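Periplasmic binding protein (Veillonella parvula, PDB 4LJS) probably captures a small ligand, perhaps an iron chelate or related metal complex, in the periplasm for uptake by a membrane transporter. Local coordinates at residues A[108-114]-A[134-139]. Residues are numbered along the deposited sequence; the frame is centred on the assembly and turned at random.
Sequences PDLLVGW and ANVYIA
Asn135 O receives the amide of Leu111 (N to O 2.9 Å) and the CA-H of Leu110, while CD1 of Leu110 and of Leu111 flank it from either face. Four more bonds complete a parallel ladder: Asp109 O accepts from Asn135 N, Leu111 O from Tyr137 N, and Gly113 bonds Tyr137 O through its N and Ala139 N through its O. All five N-H groups point nearly straight; the last three donors lie nearly along the C=O axis, Asn135 N 47° out of the carbonyl plane of Asp109.

Leu110, Val112 and Tyr137 share one face, turned to helix 151-164. Leu110 CG, anti to the backbone N (chi1 169°), helps bring CD1 across the gap towards strand 135-138, 4.3 Å from Tyr137 CB. Val112, whose beta-branched side chain suits an extended backbone, sets CG1 against the tyrosine ring edge, 4.2 Å from CD2; the phenol leads away to Asp160, satisfying its buried hydroxyl. On the other face CD1 of Leu111 lies 4.3 Å from Ala134 CB and Val136 CG2, Leu111 and Val136 both packing on Trp129 of helix 126-130. Small Ala134 fits against Pro108 O (CB to O 3.5 Å).

At the C-terminal ends Ala139 CB meets Trp114 CD1 obliquely, and the indole NE1 is held by Asn53 near a bound glycerol, probably from the crystallisation liquor. Strands 110-113 and 135-138, joined through helix 126-130, form a beta-alpha-beta unit at the parallel sheet's margin. Backbone bonds thus fix the register, and mainly apolar side chains pack on a helix at each face, strand 34-40 also touching Leu110, Asn135 and Ile138.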
loop_
_atom_site.group_PDB
_atom_site.type_symbol
_atom_site.label_atom_id
_atom_site.label_comp_id
_atom_site.label_asym_id
_atom_site.label_seq_id
_atom_site.Cartn_x
_atom_site.Cartn_y
_atom_site.Cartn_z
ATOM N N PRO A 108 0.124 5.548 23.583
ATOM C CA PRO A 108 0.049 4.315 22.800
ATOM C C PRO A 108 0.951 3.245 23.408
ATOM O O PRO A 108 1.895 3.575 24.134
ATOM C CB PRO A 108 0.614 4.741 21.448
ATOM C CG PRO A 108 1.620 5.805 21.806
ATOM C CD PRO A 108 0.976 6.565 22.935
ATOM N N ASP A 109 0.663 1.981 23.124
ATOM C CA ASP A 109 1.595 0.924 23.474
ATOM C C ASP A 109 2.212 0.328 22.200
ATOM O O ASP A 109 3.161 -0.445 22.258
ATOM C CB ASP A 109 0.958 -0.137 24.407
ATOM C CG ASP A 109 -0.267 -0.817 23.807
ATOM O OD1 ASP A 109 -0.600 -0.563 22.628
ATOM O OD2 ASP A 109 -0.893 -1.627 24.528
ATOM N N LEU A 110 1.670 0.714 21.051
ATOM C CA LEU A 110 2.282 0.400 19.764
ATOM C C LEU A 110 2.049 1.550 18.802
ATOM O O LEU A 110 0.926 2.059 18.685
ATOM C CB LEU A 110 1.723 -0.904 19.175
ATOM C CG LEU A 110 2.094 -1.207 17.712
ATOM C CD1 LEU A 110 3.600 -1.432 17.504
ATOM C CD2 LEU A 110 1.299 -2.388 17.163
ATOM N N LEU A 111 3.114 1.977 18.133
ATOM C CA LEU A 111 2.989 2.945 17.047
ATOM C C LEU A 111 3.425 2.276 15.749
ATOM O O LEU A 111 4.497 1.666 15.685
ATOM C CB LEU A 111 3.812 4.215 17.307
ATOM C CG LEU A 111 3.522 4.958 18.620
ATOM C CD1 LEU A 111 4.406 4.431 19.731
ATOM C CD2 LEU A 111 3.687 6.466 18.460
ATOM N N VAL A 112 2.580 2.371 14.728
ATOM C CA VAL A 112 2.877 1.773 13.432
ATOM C C VAL A 112 2.944 2.870 12.376
ATOM O O VAL A 112 2.008 3.658 12.217
ATOM C CB VAL A 112 1.809 0.742 13.036
ATOM C CG1 VAL A 112 2.168 0.089 11.697
ATOM C CG2 VAL A 112 1.636 -0.308 14.136
ATOM N N GLY A 113 4.056 2.940 11.661
ATOM C CA GLY A 113 4.188 3.968 10.648
ATOM C C GLY A 113 5.285 3.722 9.637
ATOM O O GLY A 113 5.645 2.579 9.341
ATOM N N TRP A 114 5.812 4.819 9.109
ATOM C CA TRP A 114 6.848 4.785 8.099
ATOM C C TRP A 114 8.179 5.237 8.690
ATOM O O TRP A 114 8.236 5.713 9.831
ATOM C CB TRP A 114 6.460 5.685 6.922
ATOM C CG TRP A 114 5.279 5.192 6.151
ATOM C CD1 TRP A 114 4.465 4.148 6.481
ATOM C CD2 TRP A 114 4.775 5.717 4.908
ATOM N NE1 TRP A 114 3.489 3.990 5.528
ATOM C CE2 TRP A 114 3.656 4.937 4.551
ATOM C CE3 TRP A 114 5.170 6.761 4.061
ATOM C CZ2 TRP A 114 2.918 5.173 3.386
ATOM C CZ3 TRP A 114 4.436 6.998 2.909
ATOM C CH2 TRP A 114 3.321 6.204 2.582
ATOM N N ALA A 134 6.452 1.292 25.195
ATOM C CA ALA A 134 5.693 1.100 23.971
ATOM C C ALA A 134 6.612 0.536 22.903
ATOM O O ALA A 134 7.839 0.617 23.009
ATOM C CB ALA A 134 5.087 2.409 23.499
ATOM N N ASN A 135 6.008 -0.044 21.876
ATOM C CA ASN A 135 6.756 -0.554 20.740
ATOM C C ASN A 135 6.508 0.262 19.483
ATOM O O ASN A 135 5.511 0.984 19.381
ATOM C CB ASN A 135 6.407 -2.019 20.504
ATOM C CG ASN A 135 7.053 -2.918 21.518
ATOM O OD1 ASN A 135 8.270 -2.875 21.697
ATOM N ND2 ASN A 135 6.250 -3.712 22.217
ATOM N N VAL A 136 7.428 0.145 18.532
ATOM C CA VAL A 136 7.310 0.821 17.240
ATOM C C VAL A 136 7.501 -0.209 16.124
ATOM O O VAL A 136 8.407 -1.039 16.188
ATOM C CB VAL A 136 8.366 1.938 17.096
ATOM C CG1 VAL A 136 8.378 2.513 15.674
ATOM C CG2 VAL A 136 8.123 3.037 18.132
ATOM N N TYR A 137 6.622 -0.179 15.129
ATOM C CA TYR A 137 6.799 -1.002 13.944
ATOM C C TYR A 137 6.798 -0.117 12.706
ATOM O O TYR A 137 5.910 0.715 12.530
ATOM C CB TYR A 137 5.725 -2.089 13.829
ATOM C CG TYR A 137 5.939 -2.967 12.620
ATOM C CD1 TYR A 137 6.928 -3.945 12.622
ATOM C CD2 TYR A 137 5.179 -2.803 11.466
ATOM C CE1 TYR A 137 7.149 -4.750 11.517
ATOM C CE2 TYR A 137 5.394 -3.611 10.343
ATOM C CZ TYR A 137 6.382 -4.579 10.378
ATOM O OH TYR A 137 6.614 -5.384 9.279
ATOM N N ILE A 138 7.803 -0.314 11.858
ATOM C CA ILE A 138 8.025 0.528 10.689
ATOM C C ILE A 138 7.880 -0.282 9.392
ATOM O O ILE A 138 8.452 -1.365 9.267
ATOM C CB ILE A 138 9.429 1.170 10.776
ATOM C CG1 ILE A 138 9.469 2.147 11.954
ATOM C CG2 ILE A 138 9.805 1.870 9.471
ATOM C CD1 ILE A 138 10.859 2.645 12.304
ATOM N N ALA A 139 7.102 0.230 8.439
ATOM C CA ALA A 139 6.954 -0.438 7.142
ATOM C C ALA A 139 8.285 -0.493 6.396
ATOM O O ALA A 139 8.875 0.545 6.088
ATOM C CB ALA A 139 5.923 0.268 6.294
#